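Local coordinates for glucose-binding protein (Thermus thermophilus HB27, PDB 2B3B) that probably serves as the sugar-binding component of a transport system, and holds glucose in this structure, at residues F273-D278 with N340-S345. Numbering follows the deposited sequence.
Sequences FMMLSD and NRIVGS. With GLC (alpha-D-glucopyranose), chain G.
The ring of Phe273 meets the CD1 methyl of Ile342 obliquely, has the amide N of Met275 at its edge and in its plane, and packs at an angle against the ring of Trp337. CG lies anti to the backbone N (chi1 -174°), which carries the ring away from strand 341-344 and leaves CB to touch Ile342 CD1, 3.6 Å away. The contact is a parallel strand pair in the fold of a bacterial solute-binding protein, and it illustrates how one strand can both join a sheet and deliver a ligand-binding residue. Strands 273-276 and 341-344 are strongly twisted, their directions 45° apart. Phe273 N donates to Arg341 O (2.8 Å), Val343 N returns a bond to Phe273 O from a position tilted off the carbonyl plane, and Met275 N reaches Val343 O in the plane of the Val343 carbonyl, at 2.8 Å. On the side of the sheet that carries Phe273 and Met275, CG of Met275 sits between its own backbone N and carbonyl carbon, which sets it 3.5 Å from Ile342 CG2; Ile118 adjoins both Phe273 and Met275. On the opposite side of the sheet the extended start of Met274 lies against Val343, CB to CG2 4.0 Å, with helix 166-191 alongside. Farther along, the carboxylate of Asp278 accepts hydrogen bonds from two neighbouring sugar hydroxyls, one on each oxygen, OD1 from glucose O2 at 2.6 Å and OD2 from glucose O3 at 2.6 Å, while Gln64 also bonds OD1. With an alanine here, glucose O2 and O3 would probably lose their shared acceptor, and the Gln64 amide its carboxylate partner. Leu276, just after the last paired residue, Met275, brings CD1 close to glucose O2. The pairing ends where Ser345 N donates to Met275 O at 2.9 Å, bent to 143° at the hydrogen.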
loop_
_atom_site.group_PDB
_atom_site.type_symbol
_atom_site.label_atom_id
_atom_site.label_comp_id
_atom_site.label_asym_id
_atom_site.label_seq_id
_atom_site.Cartn_x
_atom_site.Cartn_y
_atom_site.Cartn_z
ATOM N N PHE A 273 11.751 -4.085 3.822
ATOM C CA PHE A 273 10.373 -4.377 3.449
ATOM C C PHE A 273 9.611 -3.122 3.845
ATOM O O PHE A 273 9.483 -2.803 5.020
ATOM C CB PHE A 273 9.934 -5.646 4.207
ATOM C CG PHE A 273 8.563 -6.188 3.850
ATOM C CD1 PHE A 273 8.430 -7.509 3.461
ATOM C CD2 PHE A 273 7.404 -5.420 3.998
ATOM C CE1 PHE A 273 7.186 -8.053 3.170
ATOM C CE2 PHE A 273 6.151 -5.975 3.720
ATOM C CZ PHE A 273 6.048 -7.289 3.316
ATOM N N MET A 274 9.153 -2.371 2.851
ATOM C CA MET A 274 8.361 -1.182 3.098
ATOM C C MET A 274 6.921 -1.629 3.187
ATOM O O MET A 274 6.304 -2.006 2.186
ATOM C CB MET A 274 8.552 -0.131 1.996
ATOM C CG MET A 274 7.739 1.124 2.250
ATOM S SD MET A 274 7.965 2.493 1.067
ATOM C CE MET A 274 9.466 3.227 1.657
ATOM N N MET A 275 6.371 -1.605 4.396
ATOM C CA MET A 275 5.082 -2.268 4.609
ATOM C C MET A 275 3.969 -1.274 4.662
ATOM O O MET A 275 4.196 -0.072 4.860
ATOM C CB MET A 275 5.077 -3.110 5.906
ATOM C CG MET A 275 5.341 -2.342 7.185
ATOM S SD MET A 275 3.937 -1.505 7.931
ATOM C CE MET A 275 2.866 -2.867 8.400
ATOM N N LEU A 276 2.770 -1.817 4.512
ATOM C CA LEU A 276 1.516 -1.170 4.853
ATOM C C LEU A 276 0.533 -2.258 5.263
ATOM O O LEU A 276 0.757 -3.418 5.008
ATOM C CB LEU A 276 0.946 -0.367 3.667
ATOM C CG LEU A 276 0.742 -1.219 2.401
ATOM C CD1 LEU A 276 -0.686 -1.147 1.953
ATOM C CD2 LEU A 276 1.735 -0.897 1.255
ATOM N N SER A 277 -0.574 -1.869 5.862
ATOM C CA SER A 277 -1.555 -2.826 6.349
ATOM C C SER A 277 -2.969 -2.271 6.207
ATOM O O SER A 277 -3.294 -1.159 6.689
ATOM C CB SER A 277 -1.240 -3.195 7.808
ATOM O OG SER A 277 -2.116 -4.185 8.293
ATOM N N ASP A 278 -3.805 -3.045 5.525
ATOM C CA ASP A 278 -5.238 -2.793 5.498
ATOM C C ASP A 278 -5.875 -3.318 6.790
ATOM O O ASP A 278 -5.613 -4.448 7.204
ATOM C CB ASP A 278 -5.866 -3.477 4.299
ATOM C CG ASP A 278 -5.365 -2.916 2.967
ATOM O OD1 ASP A 278 -5.401 -1.673 2.794
ATOM O OD2 ASP A 278 -4.957 -3.728 2.103
ATOM N N ASN A 340 13.566 -9.168 6.968
ATOM C CA ASN A 340 14.027 -7.845 6.532
ATOM C C ASN A 340 13.912 -6.777 7.615
ATOM O O ASN A 340 13.156 -6.917 8.569
ATOM C CB ASN A 340 13.215 -7.373 5.313
ATOM C CG ASN A 340 13.565 -8.106 4.023
ATOM O OD1 ASN A 340 14.081 -9.225 4.036
ATOM N ND2 ASN A 340 13.268 -7.466 2.889
ATOM N N ARG A 341 14.667 -5.692 7.441
ATOM C CA ARG A 341 14.382 -4.438 8.105
ATOM C C ARG A 341 13.014 -3.953 7.611
ATOM O O ARG A 341 12.733 -4.029 6.411
ATOM C CB ARG A 341 15.460 -3.409 7.739
ATOM C CG ARG A 341 15.194 -2.013 8.235
ATOM C CD ARG A 341 15.351 -1.913 9.716
ATOM N NE ARG A 341 15.121 -0.553 10.173
ATOM C CZ ARG A 341 16.008 0.452 10.145
ATOM N NH1 ARG A 341 17.247 0.296 9.693
ATOM N NH2 ARG A 341 15.621 1.650 10.583
ATOM N N ILE A 342 12.165 -3.500 8.530
ATOM C CA ILE A 342 10.810 -3.081 8.192
ATOM C C ILE A 342 10.747 -1.567 8.311
ATOM O O ILE A 342 11.184 -0.998 9.306
ATOM C CB ILE A 342 9.731 -3.726 9.135
ATOM C CG1 ILE A 342 9.840 -5.259 9.167
ATOM C CG2 ILE A 342 8.334 -3.287 8.734
ATOM C CD1 ILE A 342 9.912 -5.930 7.836
ATOM N N VAL A 343 10.236 -0.910 7.275
ATOM C CA VAL A 343 9.863 0.511 7.357
ATOM C C VAL A 343 8.441 0.632 6.834
ATOM O O VAL A 343 7.904 -0.302 6.282
ATOM C CB VAL A 343 10.816 1.446 6.543
ATOM C CG1 VAL A 343 12.275 1.271 6.988
ATOM C CG2 VAL A 343 10.682 1.190 5.050
ATOM N N GLY A 344 7.823 1.785 7.020
ATOM C CA GLY A 344 6.460 1.976 6.570
ATOM C C GLY A 344 6.348 2.846 5.336
ATOM O O GLY A 344 7.220 3.689 5.037
ATOM N N SER A 345 5.238 2.657 4.634
ATOM C CA SER A 345 4.907 3.415 3.430
ATOM C C SER A 345 4.337 4.786 3.808
ATOM O O SER A 345 3.641 4.945 4.829
ATOM C CB SER A 345 3.922 2.609 2.554
ATOM O OG SER A 345 3.178 3.413 1.654
HETATM C C1 GLC G . -4.114 0.575 -1.043
HETATM C C2 GLC G . -4.440 -0.705 -0.196
HETATM C C3 GLC G . -4.513 -2.029 -0.970
HETATM C C4 GLC G . -4.964 -1.801 -2.416
HETATM C C5 GLC G . -4.044 -0.783 -3.116
HETATM C C6 GLC G . -4.427 -0.437 -4.564
HETATM O O1 GLC G . -3.131 1.403 -0.544
HETATM O O2 GLC G . -3.738 -0.798 1.055
HETATM O O3 GLC G . -5.468 -2.860 -0.328
HETATM O O4 GLC G . -4.934 -3.024 -3.132
HETATM O O5 GLC G . -3.966 0.466 -2.450
HETATM O O6 GLC G . -5.708 0.116 -4.624
#